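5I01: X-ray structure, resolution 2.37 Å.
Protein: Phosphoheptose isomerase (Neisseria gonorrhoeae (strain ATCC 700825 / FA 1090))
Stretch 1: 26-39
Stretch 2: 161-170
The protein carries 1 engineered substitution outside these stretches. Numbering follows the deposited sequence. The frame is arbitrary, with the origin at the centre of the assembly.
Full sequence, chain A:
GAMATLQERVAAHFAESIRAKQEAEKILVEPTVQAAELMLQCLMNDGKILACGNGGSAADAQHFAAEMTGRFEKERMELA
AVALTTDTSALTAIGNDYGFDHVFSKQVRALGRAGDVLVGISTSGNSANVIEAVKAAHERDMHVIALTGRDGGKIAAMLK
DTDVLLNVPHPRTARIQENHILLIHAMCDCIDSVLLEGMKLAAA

Stretch 1 (26-39) KILVEPTVQAAELM
Stretch 2 161-170: DTDVLLNVPH

Helix 29-39 packs across the strand that begins at V164, the axes 8.0 Å apart at closest approach and their N-to-C directions 137° apart, so the segments run roughly antiparallel; P31 CA lies 6.3 Å from L166 CA and A35 CA 5.8 Å from V164 CA. Helical phi/psi values near -60/-45 face extended ones such as -130/124 at V164. No hydrogen bond crosses the contact; apolar packing joins the stretches and buries 484 Å², both sides summed. I27 (phi/psi -124/-2, chi1 p, chi2 145°) starts the contact, its CD1 3.6 Å from P169 CG at the exposed border. L28, the N-cap residue (-116/8), points toward the strand as an m,t rotamer: CD2 reaches 3.3 Å from N167 O, and CD1 lies 4.3 Å from V168 CG2. V29 points away; E30 leaves sideways and its end leads away, so neither makes contact. P31, which has no backbone NH to donate, suits the first turn of the helix; its CB lies 3.4 Å from L166 CD2 and its O 3.4 Å from V164 CG1. L166 (m,t) leaves its backbone sideways, but its end comes nearer the helix. T32 (m) points away, and its OG1 donates to L28 O at 2.6 Å, satisfying the buried hydroxyl within its own stretch, while T32 N sits 3.4 Å from L166 CD2. V33 (t) also faces away. Q34 (m,t, chi3 55°) lays CB 4.0 Å from V164 CG2, its aliphatic base serving the contact at an exposed edge. At A35 the small methyl fits the close backbone approach: CB is 3.9 Å from V164 CG1 and 4.0 Å from L166 CD1. V164 (t), buried and pointing toward the helix, meets successive turns. After A36 and E37, which make no contact, L38 (t,p) closes the patch, with CD2 4.3 Å from V164 CG2 and 4.0 Å from T162 O.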

# COMPACT_ATOMS: atom_id res chain seq x y z
N LYS A 26 -19.84 17.11 23.45
CA LYS A 26 -21.20 17.11 24.01
C LYS A 26 -22.06 15.92 23.55
O LYS A 26 -22.88 15.44 24.32
CB LYS A 26 -21.92 18.43 23.71
CG LYS A 26 -21.27 19.64 24.37
CD LYS A 26 -21.94 20.96 24.03
CE LYS A 26 -21.16 22.11 24.65
NZ LYS A 26 -21.84 23.43 24.59
N ILE A 27 -21.87 15.45 22.32
CA ILE A 27 -22.81 14.49 21.71
C ILE A 27 -22.24 13.14 21.20
O ILE A 27 -23.01 12.32 20.71
CB ILE A 27 -23.58 15.19 20.57
CG1 ILE A 27 -22.65 15.61 19.41
CG2 ILE A 27 -24.33 16.41 21.10
CD1 ILE A 27 -23.29 15.49 18.04
N LEU A 28 -20.92 12.92 21.31
CA LEU A 28 -20.27 11.70 20.81
C LEU A 28 -19.64 10.83 21.89
O LEU A 28 -18.97 9.86 21.57
CB LEU A 28 -19.20 12.05 19.76
CG LEU A 28 -19.73 12.55 18.40
CD1 LEU A 28 -18.60 13.06 17.51
CD2 LEU A 28 -20.50 11.43 17.71
N VAL A 29 -19.87 11.14 23.16
CA VAL A 29 -19.33 10.29 24.22
C VAL A 29 -20.11 8.98 24.30
O VAL A 29 -19.49 7.92 24.25
CB VAL A 29 -19.27 11.00 25.59
CG1 VAL A 29 -18.75 10.05 26.67
CG2 VAL A 29 -18.36 12.21 25.50
N GLU A 30 -21.44 9.04 24.38
CA GLU A 30 -22.26 7.80 24.50
C GLU A 30 -22.15 6.88 23.25
O GLU A 30 -21.94 5.67 23.42
CB GLU A 30 -23.76 8.09 24.82
CG GLU A 30 -24.05 8.82 26.13
CD GLU A 30 -23.85 7.97 27.39
OE1 GLU A 30 -23.51 6.76 27.29
OE2 GLU A 30 -24.03 8.53 28.51
N PRO A 31 -22.27 7.44 22.02
CA PRO A 31 -22.10 6.61 20.82
C PRO A 31 -20.71 5.95 20.70
O PRO A 31 -20.64 4.77 20.38
CB PRO A 31 -22.33 7.60 19.67
CG PRO A 31 -23.16 8.68 20.26
CD PRO A 31 -22.65 8.82 21.66
N THR A 32 -19.64 6.72 20.94
CA THR A 32 -18.27 6.17 20.96
C THR A 32 -18.15 4.96 21.91
O THR A 32 -17.50 3.96 21.56
CB THR A 32 -17.19 7.24 21.29
OG1 THR A 32 -17.28 8.32 20.36
CG2 THR A 32 -15.78 6.68 21.20
N VAL A 33 -18.77 5.04 23.08
CA VAL A 33 -18.79 3.90 24.01
C VAL A 33 -19.55 2.72 23.37
O VAL A 33 -19.06 1.59 23.40
CB VAL A 33 -19.38 4.27 25.39
CG1 VAL A 33 -19.51 3.04 26.28
CG2 VAL A 33 -18.49 5.30 26.09
N GLN A 34 -20.71 2.98 22.77
CA GLN A 34 -21.49 1.92 22.09
C GLN A 34 -20.68 1.24 20.98
O GLN A 34 -20.77 0.02 20.82
CB GLN A 34 -22.78 2.47 21.47
CG GLN A 34 -23.86 2.97 22.42
CD GLN A 34 -25.02 3.60 21.65
OE1 GLN A 34 -25.60 2.96 20.77
NE2 GLN A 34 -25.35 4.86 21.97
N ALA A 35 -19.92 2.03 20.21
CA ALA A 35 -19.08 1.52 19.12
C ALA A 35 -17.94 0.63 19.62
O ALA A 35 -17.66 -0.42 19.03
CB ALA A 35 -18.51 2.67 18.31
N ALA A 36 -17.30 1.05 20.71
CA ALA A 36 -16.25 0.28 21.35
C ALA A 36 -16.79 -1.02 21.96
O ALA A 36 -16.17 -2.09 21.81
CB ALA A 36 -15.57 1.12 22.41
N GLU A 37 -17.93 -0.93 22.65
CA GLU A 37 -18.60 -2.11 23.23
C GLU A 37 -18.89 -3.15 22.15
O GLU A 37 -18.61 -4.33 22.34
CB GLU A 37 -19.90 -1.71 23.96
CG GLU A 37 -19.66 -1.09 25.35
CD GLU A 37 -20.92 -0.54 26.03
OE1 GLU A 37 -21.96 -0.32 25.36
OE2 GLU A 37 -20.86 -0.30 27.26
N LEU A 38 -19.43 -2.68 21.02
CA LEU A 38 -19.69 -3.55 19.87
C LEU A 38 -18.44 -4.25 19.32
O LEU A 38 -18.50 -5.42 18.94
CB LEU A 38 -20.37 -2.75 18.76
CG LEU A 38 -20.71 -3.52 17.48
CD1 LEU A 38 -21.52 -4.77 17.79
CD2 LEU A 38 -21.46 -2.61 16.51
N MET A 39 -17.32 -3.53 19.26
CA MET A 39 -16.05 -4.12 18.81
C MET A 39 -15.48 -5.14 19.83
O MET A 39 -14.90 -6.14 19.42
CB MET A 39 -15.02 -3.03 18.49
CG MET A 39 -15.29 -2.29 17.18
SD MET A 39 -13.98 -1.14 16.69
CE MET A 39 -14.20 0.10 17.95
N ASP A 161 -30.88 -0.72 13.66
CA ASP A 161 -30.84 -0.51 15.13
C ASP A 161 -29.54 -0.95 15.79
O ASP A 161 -29.04 -0.29 16.69
CB ASP A 161 -31.99 -1.28 15.84
CG ASP A 161 -33.23 -0.42 16.09
OD1 ASP A 161 -33.08 0.70 16.62
OD2 ASP A 161 -34.35 -0.89 15.80
N THR A 162 -29.02 -2.09 15.34
CA THR A 162 -27.81 -2.71 15.90
C THR A 162 -26.47 -2.10 15.44
O THR A 162 -25.41 -2.55 15.87
CB THR A 162 -27.80 -4.22 15.59
OG1 THR A 162 -28.09 -4.43 14.20
CG2 THR A 162 -28.84 -4.95 16.41
N ASP A 163 -26.52 -1.11 14.55
CA ASP A 163 -25.32 -0.38 14.11
C ASP A 163 -25.12 0.86 15.00
O ASP A 163 -26.00 1.21 15.78
CB ASP A 163 -25.47 0.05 12.64
CG ASP A 163 -25.69 -1.13 11.67
OD1 ASP A 163 -25.19 -2.25 11.90
OD2 ASP A 163 -26.34 -0.90 10.63
N VAL A 164 -23.97 1.51 14.86
CA VAL A 164 -23.62 2.70 15.65
C VAL A 164 -23.14 3.82 14.73
O VAL A 164 -22.21 3.63 13.96
CB VAL A 164 -22.53 2.39 16.70
CG1 VAL A 164 -22.16 3.64 17.50
CG2 VAL A 164 -23.00 1.29 17.65
N LEU A 165 -23.79 4.98 14.82
CA LEU A 165 -23.44 6.13 13.99
C LEU A 165 -22.62 7.06 14.83
O LEU A 165 -23.06 7.48 15.90
CB LEU A 165 -24.70 6.87 13.51
CG LEU A 165 -24.48 8.15 12.69
CD1 LEU A 165 -23.72 7.88 11.41
CD2 LEU A 165 -25.82 8.82 12.39
N LEU A 166 -21.42 7.38 14.35
CA LEU A 166 -20.56 8.39 14.93
C LEU A 166 -20.47 9.55 13.93
O LEU A 166 -19.58 9.61 13.07
CB LEU A 166 -19.17 7.80 15.27
CG LEU A 166 -19.13 6.58 16.21
CD1 LEU A 166 -17.72 6.04 16.40
CD2 LEU A 166 -19.70 6.92 17.56
N ASN A 167 -21.43 10.47 14.03
CA ASN A 167 -21.44 11.63 13.15
C ASN A 167 -20.77 12.82 13.83
O ASN A 167 -21.13 13.19 14.95
CB ASN A 167 -22.86 11.99 12.73
CG ASN A 167 -22.87 13.08 11.69
OD1 ASN A 167 -22.45 12.87 10.54
ND2 ASN A 167 -23.28 14.26 12.08
N VAL A 168 -19.81 13.41 13.12
CA VAL A 168 -19.19 14.65 13.52
C VAL A 168 -20.03 15.78 12.93
O VAL A 168 -20.06 15.94 11.71
CB VAL A 168 -17.73 14.74 13.00
CG1 VAL A 168 -17.11 16.08 13.37
CG2 VAL A 168 -16.91 13.59 13.57
N PRO A 169 -20.72 16.58 13.78
CA PRO A 169 -21.59 17.61 13.23
C PRO A 169 -20.79 18.86 12.85
O PRO A 169 -20.72 19.82 13.62
CB PRO A 169 -22.57 17.87 14.38
CG PRO A 169 -21.73 17.69 15.59
CD PRO A 169 -20.73 16.61 15.26
N HIS A 170 -20.17 18.82 11.68
CA HIS A 170 -19.35 19.92 11.20
C HIS A 170 -19.33 19.95 9.68
O HIS A 170 -19.38 18.89 9.06
CB HIS A 170 -17.92 19.83 11.76
CG HIS A 170 -17.22 21.15 11.79
ND1 HIS A 170 -16.50 21.62 10.72
CD2 HIS A 170 -17.18 22.13 12.73
CE1 HIS A 170 -16.03 22.82 11.00
NE2 HIS A 170 -16.41 23.15 12.21